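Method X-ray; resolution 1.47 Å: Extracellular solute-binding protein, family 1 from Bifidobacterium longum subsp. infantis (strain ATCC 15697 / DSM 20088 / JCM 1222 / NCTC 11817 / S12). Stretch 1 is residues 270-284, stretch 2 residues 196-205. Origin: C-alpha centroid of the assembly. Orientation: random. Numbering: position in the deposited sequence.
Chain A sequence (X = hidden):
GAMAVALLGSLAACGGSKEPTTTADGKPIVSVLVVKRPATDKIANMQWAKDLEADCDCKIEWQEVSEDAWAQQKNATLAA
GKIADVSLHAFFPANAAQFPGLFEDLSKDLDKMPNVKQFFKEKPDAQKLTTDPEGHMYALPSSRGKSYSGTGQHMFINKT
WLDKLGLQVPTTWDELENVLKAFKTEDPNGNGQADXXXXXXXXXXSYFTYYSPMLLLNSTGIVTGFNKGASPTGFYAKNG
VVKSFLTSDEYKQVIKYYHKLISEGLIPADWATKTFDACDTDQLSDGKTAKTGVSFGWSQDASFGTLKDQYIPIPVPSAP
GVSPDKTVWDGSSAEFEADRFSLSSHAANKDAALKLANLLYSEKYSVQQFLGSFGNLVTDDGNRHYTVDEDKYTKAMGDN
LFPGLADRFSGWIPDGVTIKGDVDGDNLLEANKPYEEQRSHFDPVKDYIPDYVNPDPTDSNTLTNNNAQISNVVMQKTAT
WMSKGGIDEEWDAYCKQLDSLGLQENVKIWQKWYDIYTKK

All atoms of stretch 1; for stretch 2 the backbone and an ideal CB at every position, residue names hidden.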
ATOM      1  N   ASP A 270      10.152  24.325   3.245  1.00 20.12           N
ATOM      2  CA  ASP A 270       8.744  24.293   2.862  1.00 19.33           C
ATOM      3  C   ASP A 270       8.223  22.876   2.641  1.00 19.39           C
ATOM      4  O   ASP A 270       7.229  22.684   1.931  1.00 20.52           O
ATOM      5  CB  ASP A 270       8.501  25.177   1.633  1.00 20.60           C
ATOM      6  CG  ASP A 270       9.236  24.710   0.407  1.00 25.93           C
ATOM      7  OD1 ASP A 270      10.194  23.929   0.538  1.00 25.31           O
ATOM      8  OD2 ASP A 270       8.862  25.153  -0.709  1.00 28.51           O
ATOM      9  N   TRP A 271       8.863  21.879   3.258  1.00 18.15           N
ATOM     10  CA  TRP A 271       8.444  20.487   3.062  1.00 18.64           C
ATOM     11  C   TRP A 271       6.961  20.301   3.370  1.00 14.07           C
ATOM     12  O   TRP A 271       6.292  19.475   2.740  1.00 17.10           O
ATOM     13  CB  TRP A 271       9.265  19.560   3.979  1.00 17.40           C
ATOM     14  CG  TRP A 271       8.866  19.743   5.391  1.00 16.60           C
ATOM     15  CD1 TRP A 271       9.293  20.715   6.236  1.00 17.92           C
ATOM     16  CD2 TRP A 271       7.894  18.974   6.118  1.00 16.55           C
ATOM     17  NE1 TRP A 271       8.644  20.618   7.444  1.00 18.06           N
ATOM     18  CE2 TRP A 271       7.779  19.555   7.395  1.00 17.30           C
ATOM     19  CE3 TRP A 271       7.101  17.868   5.806  1.00 18.60           C
ATOM     20  CZ2 TRP A 271       6.909  19.052   8.366  1.00 19.10           C
ATOM     21  CZ3 TRP A 271       6.236  17.369   6.783  1.00 16.77           C
ATOM     22  CH2 TRP A 271       6.148  17.959   8.025  1.00 16.92           C
ATOM     23  N   ALA A 272       6.427  21.056   4.332  1.00 16.00           N
ATOM     24  CA  ALA A 272       5.074  20.812   4.817  1.00 17.70           C
ATOM     25  C   ALA A 272       3.990  21.271   3.855  1.00 19.95           C
ATOM     26  O   ALA A 272       2.827  20.875   4.025  1.00 20.16           O
ATOM     27  CB  ALA A 272       4.863  21.514   6.165  1.00 17.78           C
ATOM     28  N   THR A 273       4.328  22.091   2.861  1.00 19.93           N
ATOM     29  CA  THR A 273       3.343  22.598   1.916  1.00 20.48           C
ATOM     30  C   THR A 273       3.564  22.119   0.493  1.00 24.99           C
ATOM     31  O   THR A 273       2.700  22.361  -0.361  1.00 25.50           O
ATOM     32  CB  THR A 273       3.292  24.140   1.942  1.00 22.36           C
ATOM     33  OG1 THR A 273       4.603  24.692   1.763  1.00 25.69           O
ATOM     34  CG2 THR A 273       2.706  24.629   3.260  1.00 23.14           C
ATOM     35  N   LYS A 274       4.666  21.426   0.224  1.00 23.22           N
ATOM     36  CA  LYS A 274       4.955  20.939  -1.119  1.00 23.37           C
ATOM     37  C   LYS A 274       3.987  19.817  -1.474  1.00 25.67           C
ATOM     38  O   LYS A 274       3.719  18.935  -0.658  1.00 22.05           O
ATOM     39  CB  LYS A 274       6.387  20.387  -1.155  1.00 23.80           C
ATOM     40  CG  LYS A 274       7.483  21.433  -1.026  1.00 30.76           C
ATOM     41  CD  LYS A 274       8.052  21.827  -2.404  1.00 34.29           C
ATOM     42  CE  LYS A 274       8.977  20.748  -2.974  1.00 34.48           C
ATOM     43  NZ  LYS A 274      10.258  20.632  -2.195  1.00 27.39           N
ATOM     44  N   THR A 275       3.472  19.819  -2.702  1.00 21.99           N
ATOM     45  CA  THR A 275       2.632  18.704  -3.135  1.00 24.42           C
ATOM     46  C   THR A 275       3.471  17.431  -3.231  1.00 21.53           C
ATOM     47  O   THR A 275       4.688  17.484  -3.426  1.00 20.25           O
ATOM     48  CB  THR A 275       2.020  18.986  -4.511  1.00 26.65           C
ATOM     49  OG1 THR A 275       3.048  18.943  -5.506  1.00 28.89           O
ATOM     50  CG2 THR A 275       1.335  20.360  -4.541  1.00 27.67           C
ATOM     51  N   PHE A 276       2.812  16.271  -3.108  1.00 23.48           N
ATOM     52  CA  PHE A 276       3.527  15.018  -3.325  1.00 21.86           C
ATOM     53  C   PHE A 276       4.177  14.993  -4.703  1.00 25.93           C
ATOM     54  O   PHE A 276       5.294  14.483  -4.860  1.00 21.38           O
ATOM     55  CB  PHE A 276       2.592  13.811  -3.172  1.00 21.99           C
ATOM     56  CG  PHE A 276       2.166  13.530  -1.757  1.00 23.43           C
ATOM     57  CD1 PHE A 276       2.646  14.278  -0.705  1.00 21.45           C
ATOM     58  CD2 PHE A 276       1.292  12.493  -1.485  1.00 28.15           C
ATOM     59  CE1 PHE A 276       2.245  14.021   0.602  1.00 22.32           C
ATOM     60  CE2 PHE A 276       0.902  12.221  -0.177  1.00 30.26           C
ATOM     61  CZ  PHE A 276       1.385  12.999   0.860  1.00 21.20           C
ATOM     62  N   ASP A 277       3.492  15.531  -5.720  1.00 26.42           N
ATOM     63  CA  ASP A 277       4.072  15.563  -7.064  1.00 27.28           C
ATOM     64  C   ASP A 277       5.328  16.429  -7.103  1.00 22.66           C
ATOM     65  O   ASP A 277       6.343  16.055  -7.702  1.00 24.15           O
ATOM     66  CB  ASP A 277       3.029  16.071  -8.069  1.00 33.82           C
ATOM     67  CG  ASP A 277       1.893  15.072  -8.317  1.00 38.47           C
ATOM     68  OD1 ASP A 277       2.043  13.884  -7.978  1.00 40.35           O
ATOM     69  OD2 ASP A 277       0.843  15.479  -8.867  1.00 40.23           O
ATOM     70  N   ALA A 278       5.279  17.606  -6.478  1.00 23.20           N
ATOM     71  CA  ALA A 278       6.451  18.473  -6.464  1.00 24.66           C
ATOM     72  C   ALA A 278       7.607  17.797  -5.757  1.00 24.11           C
ATOM     73  O   ALA A 278       8.760  17.919  -6.178  1.00 22.74           O
ATOM     74  CB  ALA A 278       6.119  19.795  -5.772  1.00 28.71           C
ATOM     75  N   CYS A 279       7.314  17.068  -4.678  1.00 23.59           N
ATOM     76  CA  CYS A 279       8.363  16.357  -3.965  1.00 22.19           C
ATOM     77  C   CYS A 279       8.978  15.286  -4.855  1.00 22.52           C
ATOM     78  O   CYS A 279      10.208  15.158  -4.925  1.00 21.74           O
ATOM     79  CB  CYS A 279       7.772  15.770  -2.677  1.00 23.57           C
ATOM     80  SG  CYS A 279       8.961  14.967  -1.556  1.00 21.30           S
ATOM     81  N   ASP A 280       8.141  14.546  -5.590  1.00 21.72           N
ATOM     82  CA  ASP A 280       8.648  13.571  -6.548  1.00 22.02           C
ATOM     83  C   ASP A 280       9.501  14.239  -7.620  1.00 22.88           C
ATOM     84  O   ASP A 280      10.520  13.686  -8.047  1.00 22.53           O
ATOM     85  CB  ASP A 280       7.487  12.849  -7.222  1.00 24.82           C
ATOM     86  CG  ASP A 280       6.842  11.811  -6.330  1.00 31.02           C
ATOM     87  OD1 ASP A 280       7.438  11.455  -5.288  1.00 29.17           O
ATOM     88  OD2 ASP A 280       5.734  11.358  -6.689  1.00 28.82           O
ATOM     89  N   THR A 281       9.080  15.418  -8.083  1.00 23.85           N
ATOM     90  CA  THR A 281       9.822  16.105  -9.134  1.00 25.60           C
ATOM     91  C   THR A 281      11.217  16.484  -8.663  1.00 21.43           C
ATOM     92  O   THR A 281      12.168  16.445  -9.451  1.00 22.28           O
ATOM     93  CB  THR A 281       9.017  17.317  -9.610  1.00 26.01           C
ATOM     94  OG1 THR A 281       7.800  16.851 -10.200  1.00 27.79           O
ATOM     95  CG2 THR A 281       9.793  18.141 -10.644  1.00 28.13           C
ATOM     96  N   ASP A 282      11.366  16.829  -7.383  1.00 21.52           N
ATOM     97  CA  ASP A 282      12.695  17.084  -6.835  1.00 21.61           C
ATOM     98  C   ASP A 282      13.608  15.889  -7.066  1.00 24.14           C
ATOM     99  O   ASP A 282      14.739  16.032  -7.543  1.00 22.94           O
ATOM    100  CB  ASP A 282      12.609  17.345  -5.329  1.00 22.61           C
ATOM    101  CG  ASP A 282      11.987  18.689  -4.968  1.00 25.94           C
ATOM    102  OD1 ASP A 282      12.048  19.652  -5.768  1.00 28.99           O
ATOM    103  OD2 ASP A 282      11.461  18.793  -3.837  1.00 20.71           O
ATOM    104  N   GLN A 283      13.148  14.692  -6.698  1.00 21.01           N
ATOM    105  CA  GLN A 283      14.019  13.527  -6.782  1.00 19.28           C
ATOM    106  C   GLN A 283      14.350  13.163  -8.233  1.00 19.42           C
ATOM    107  O   GLN A 283      15.457  12.698  -8.523  1.00 20.20           O
ATOM    108  CB  GLN A 283      13.366  12.343  -6.071  1.00 19.34           C
ATOM    109  CG  GLN A 283      13.585  12.289  -4.545  1.00 19.39           C
ATOM    110  CD  GLN A 283      12.845  13.359  -3.796  1.00 20.44           C
ATOM    111  OE1 GLN A 283      13.368  14.456  -3.583  1.00 19.63           O
ATOM    112  NE2 GLN A 283      11.616  13.060  -3.395  1.00 19.81           N
ATOM    113  N   LEU A 284      13.395  13.320  -9.147  1.00 20.79           N
ATOM    114  CA  LEU A 284      13.644  12.950 -10.539  1.00 22.11           C
ATOM    115  C   LEU A 284      14.557  13.955 -11.232  1.00 26.67           C
ATOM    116  O   LEU A 284      15.291  13.590 -12.165  1.00 22.17           O
ATOM    117  CB  LEU A 284      12.324  12.856 -11.294  1.00 24.24           C
ATOM    118  CG  LEU A 284      11.436  11.685 -10.881  1.00 17.79           C
ATOM    119  CD1 LEU A 284      10.016  11.895 -11.376  1.00 26.95           C
ATOM    120  CD2 LEU A 284      11.979  10.365 -11.388  1.00 19.39           C
ATOM    121  N   UNK A 196      21.888  20.611  -3.640  1.00 16.82           N
ATOM    122  CA  UNK A 196      21.585  19.326  -3.034  1.00 14.70           C
ATOM    123  C   UNK A 196      20.525  19.492  -1.962  1.00 17.25           C
ATOM    124  O   UNK A 196      20.642  20.339  -1.070  1.00 17.44           O
ATOM    125  CB  UNK A 196      22.847  18.691  -2.446  1.00 14.70           C
ATOM    126  N   UNK A 197      19.504  18.646  -2.039  1.00 14.95           N
ATOM    127  CA  UNK A 197      18.529  18.473  -0.968  1.00 15.17           C
ATOM    128  C   UNK A 197      18.973  17.242  -0.191  1.00 14.73           C
ATOM    129  O   UNK A 197      18.809  16.119  -0.688  1.00 15.86           O
ATOM    130  CB  UNK A 197      17.103  18.328  -1.502  1.00 15.17           C
ATOM    131  N   UNK A 198      19.577  17.388   0.995  1.00 13.94           N
ATOM    132  CA  UNK A 198      20.146  16.203   1.642  1.00 15.45           C
ATOM    133  C   UNK A 198      19.124  15.108   1.875  1.00 14.65           C
ATOM    134  O   UNK A 198      19.378  13.955   1.522  1.00 13.63           O
ATOM    135  CB  UNK A 198      20.782  16.592   2.978  1.00 15.45           C
ATOM    136  N   UNK A 199      17.990  15.449   2.472  1.00 14.60           N
ATOM    137  CA  UNK A 199      16.887  14.522   2.679  1.00 13.71           C
ATOM    138  C   UNK A 199      15.598  15.249   2.311  1.00 12.28           C
ATOM    139  O   UNK A 199      15.410  16.404   2.708  1.00 15.39           O
ATOM    140  CB  UNK A 199      16.847  14.008   4.120  1.00 13.71           C
ATOM    141  N   UNK A 200      14.733  14.582   1.542  1.00 13.05           N
ATOM    142  CA  UNK A 200      13.434  15.110   1.167  1.00 13.40           C
ATOM    143  C   UNK A 200      12.336  14.222   1.733  1.00 14.63           C
ATOM    144  O   UNK A 200      12.408  12.992   1.628  1.00 15.64           O
ATOM    145  CB  UNK A 200      13.310  15.221  -0.354  1.00 13.40           C
ATOM    146  N   UNK A 201      11.333  14.852   2.344  1.00 16.07           N
ATOM    147  CA  UNK A 201      10.207  14.143   2.929  1.00 13.82           C
ATOM    148  C   UNK A 201       8.914  14.749   2.398  1.00 15.26           C
ATOM    149  O   UNK A 201       8.852  15.935   2.051  1.00 15.43           O
ATOM    150  CB  UNK A 201      10.253  14.201   4.457  1.00 13.82           C
ATOM    151  N   UNK A 202       7.883  13.917   2.337  1.00 13.61           N
ATOM    152  CA  UNK A 202       6.538  14.312   1.947  1.00 15.57           C
ATOM    153  C   UNK A 202       5.853  15.099   3.048  1.00 18.30           C
ATOM    154  O   UNK A 202       6.111  14.900   4.239  1.00 15.11           O
ATOM    155  CB  UNK A 202       5.704  13.081   1.586  1.00 15.57           C
ATOM    156  N   UNK A 203       4.928  15.967   2.640  1.00 15.79           N
ATOM    157  CA  UNK A 203       4.081  16.644   3.598  1.00 15.39           C
ATOM    158  C   UNK A 203       3.156  15.626   4.256  1.00 15.06           C
ATOM    159  O   UNK A 203       3.030  14.492   3.805  1.00 13.78           O
ATOM    160  CB  UNK A 203       3.280  17.760   2.925  1.00 15.39           C
ATOM    161  N   UNK A 204       2.473  16.060   5.304  1.00 17.12           N
ATOM    162  CA  UNK A 204       1.550  15.196   6.013  1.00 16.74           C
ATOM    163  C   UNK A 204       0.161  15.214   5.370  1.00 21.87           C
ATOM    164  O   UNK A 204      -0.156  16.050   4.517  1.00 21.49           O
ATOM    165  CB  UNK A 204       1.460  15.618   7.481  1.00 16.74           C
ATOM    166  N   UNK A 205      -0.661  14.248   5.781  1.00 17.35           N
ATOM    167  CA  UNK A 205      -2.045  14.085   5.344  1.00 14.57           C
ATOM    168  C   UNK A 205      -2.835  13.736   6.601  1.00 16.52           C
ATOM    169  O   UNK A 205      -2.321  13.844   7.718  1.00 19.23           O
ATOM    170  CB  UNK A 205      -2.189  13.015   4.260  1.00 14.57           C
TER

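Position 196 has nothing of stretch 1 near its CB, so the contact sets no preference; it is E196. At 197 the extended backbone aims CA-to-CB toward the helix, but across a gap. A long aliphatic or a long polar chain could cross it toward the carboxylate of D282. The residue is I197, whose CD1 comes to 3.9 Å from D282 CG. Position 198, at phi -58° where the chain turns a corner, lies out of reach; proline is one residue that fits such a phi, and P198 is found. Position 199 points away and is free as far as stretch 1 is concerned: M199.

Position 200 is the most telling. Its ideal CB points toward the helix and sits 3.3 Å from Q283 OE1, with D282 OD2 at 5.3 Å. Two acceptors so near call for a short side chain with a donor; Ser or Thr could serve one, whereas an amide NH2 has two hydrogens to give. N200 is deposited, and its ND2 donates to Q283 OE1 and to D282 OD2, both at 2.9 Å. D282 OD2 also takes the salt bridge from K274 NZ at 2.7 Å, and a water joins that NZ to N200 OD1, so the amide is used at both ends.

At 201 the CB goes sideways, 5.0 Å from W271 CE3. An aliphatic or a methionine could reach the indole. I201 does so, its CD1 lying over one face of the ring, 4.1 Å from the six-membered centroid.

The CB of 202 is also sideways, 3.7 Å from F276 CE1, with the carboxylate of D280 farther along. A flat or long side chain would suit, and a cationic one would add charge. R202 lays its guanidinium flat on F276, planes at 13° and centres 4.0 Å apart, while its CD sits over the same ring. R202 NH2 remains 4.4 Å from D280 OD2, beyond a salt bridge; a water instead links R202 NE to D280 OD1 and F276 O.

Position 203 points its CB at carbonyls, 3.3 Å from A272 O and 3.5 Å from W271 O. Lys, Arg or Gln could pass between loop and F276. K203 brings CD to 3.2 Å from K274 O and CG to 3.5 Å from F276 CE1, then leads away, NZ donating to the backbone O of position 204.

At 204 CA-to-CB points away, yet its ideal CB is 5.1 Å from W271 CZ3, so a branched aliphatic could bend back: L204 CG meets W271 CH2 at 4.0 Å. Position 205, sideways, its ideal CB 4.9 Å from F276 CZ, is weakly constrained; it is D205.

Stretch 2 (196-205) EIPMNIRKLD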
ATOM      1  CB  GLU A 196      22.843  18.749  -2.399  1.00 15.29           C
ATOM      2  CG  GLU A 196      23.835  18.108  -3.363  1.00 18.57           C
ATOM      3  CD  GLU A 196      24.736  19.108  -4.102  1.00 19.93           C
ATOM      4  OE1 GLU A 196      24.695  20.319  -3.816  1.00 17.15           O
ATOM      5  OE2 GLU A 196      25.485  18.641  -4.987  1.00 16.53           O
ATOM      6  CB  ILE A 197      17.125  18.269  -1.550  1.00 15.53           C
ATOM      7  CG1 ILE A 197      16.700  19.478  -2.394  1.00 19.70           C
ATOM      8  CG2 ILE A 197      16.122  18.042  -0.415  1.00 16.89           C
ATOM      9  CD1 ILE A 197      15.430  19.266  -3.241  1.00 21.30           C
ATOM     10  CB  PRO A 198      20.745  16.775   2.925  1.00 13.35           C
ATOM     11  CG  PRO A 198      21.081  18.191   2.548  1.00 15.10           C
ATOM     12  CD  PRO A 198      19.947  18.620   1.716  1.00 16.60           C
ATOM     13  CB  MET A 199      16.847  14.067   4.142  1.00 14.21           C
ATOM     14  CG  MET A 199      15.717  13.122   4.439  1.00 14.39           C
ATOM     15  SD  MET A 199      15.917  12.368   6.075  1.00 15.40           S
ATOM     16  CE  MET A 199      14.564  11.147   6.076  1.00 15.54           C
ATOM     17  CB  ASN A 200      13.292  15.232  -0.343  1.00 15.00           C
ATOM     18  CG  ASN A 200      12.448  16.425  -0.734  1.00 19.21           C
ATOM     19  OD1 ASN A 200      11.871  17.098   0.115  1.00 20.63           O
ATOM     20  ND2 ASN A 200      12.333  16.661  -2.019  1.00 19.47           N
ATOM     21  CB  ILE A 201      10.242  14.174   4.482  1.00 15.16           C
ATOM     22  CG1 ILE A 201      10.341  15.609   5.017  1.00 13.71           C
ATOM     23  CG2 ILE A 201      11.394  13.326   5.015  1.00 16.77           C
ATOM     24  CD1 ILE A 201      10.044  15.738   6.521  1.00 14.50           C
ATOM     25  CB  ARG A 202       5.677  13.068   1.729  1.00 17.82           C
ATOM     26  CG  ARG A 202       5.940  12.339   0.420  1.00 19.40           C
ATOM     27  CD  ARG A 202       4.970  11.164   0.231  1.00 20.22           C
ATOM     28  NE  ARG A 202       4.760  10.879  -1.194  1.00 21.48           N
ATOM     29  CZ  ARG A 202       3.808  10.090  -1.683  1.00 27.32           C
ATOM     30  NH1 ARG A 202       2.963   9.462  -0.871  1.00 21.28           N
ATOM     31  NH2 ARG A 202       3.698   9.935  -2.997  1.00 26.38           N
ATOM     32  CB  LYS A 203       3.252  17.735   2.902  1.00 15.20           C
ATOM     33  CG  LYS A 203       2.162  17.216   1.967  1.00 16.57           C
ATOM     34  CD  LYS A 203       1.321  18.376   1.378  1.00 18.15           C
ATOM     35  CE  LYS A 203       0.420  19.037   2.392  1.00 27.88           C
ATOM     36  NZ  LYS A 203      -0.676  18.120   2.848  1.00 34.52           N
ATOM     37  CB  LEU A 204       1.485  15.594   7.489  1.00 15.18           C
ATOM     38  CG  LEU A 204       2.810  15.689   8.224  1.00 17.72           C
ATOM     39  CD1 LEU A 204       2.588  16.046   9.665  1.00 20.30           C
ATOM     40  CD2 LEU A 204       3.613  14.392   8.129  1.00 18.56           C
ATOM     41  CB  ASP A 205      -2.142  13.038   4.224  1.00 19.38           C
ATOM     42  CG  ASP A 205      -3.354  13.240   3.297  1.00 25.71           C
ATOM     43  OD1 ASP A 205      -4.443  13.602   3.775  1.00 23.46           O
ATOM     44  OD2 ASP A 205      -3.209  13.003   2.076  1.00 27.78           O
TER
HETATM   45  O   HOH W   1       9.780  18.895  -0.067  1.00 24.24           O
HETATM   46  O   HOH W   2       7.454  17.809   0.860  1.00 17.67           O
HETATM   47  O   HOH W   3       6.230  12.323  -3.079  1.00 27.57           O
HETATM   48  O   HOH W   4       5.169  16.683  -0.205  1.00 18.61           O
HETATM   49  O   HOH W   5       2.185  18.826   6.182  1.00 23.17           O
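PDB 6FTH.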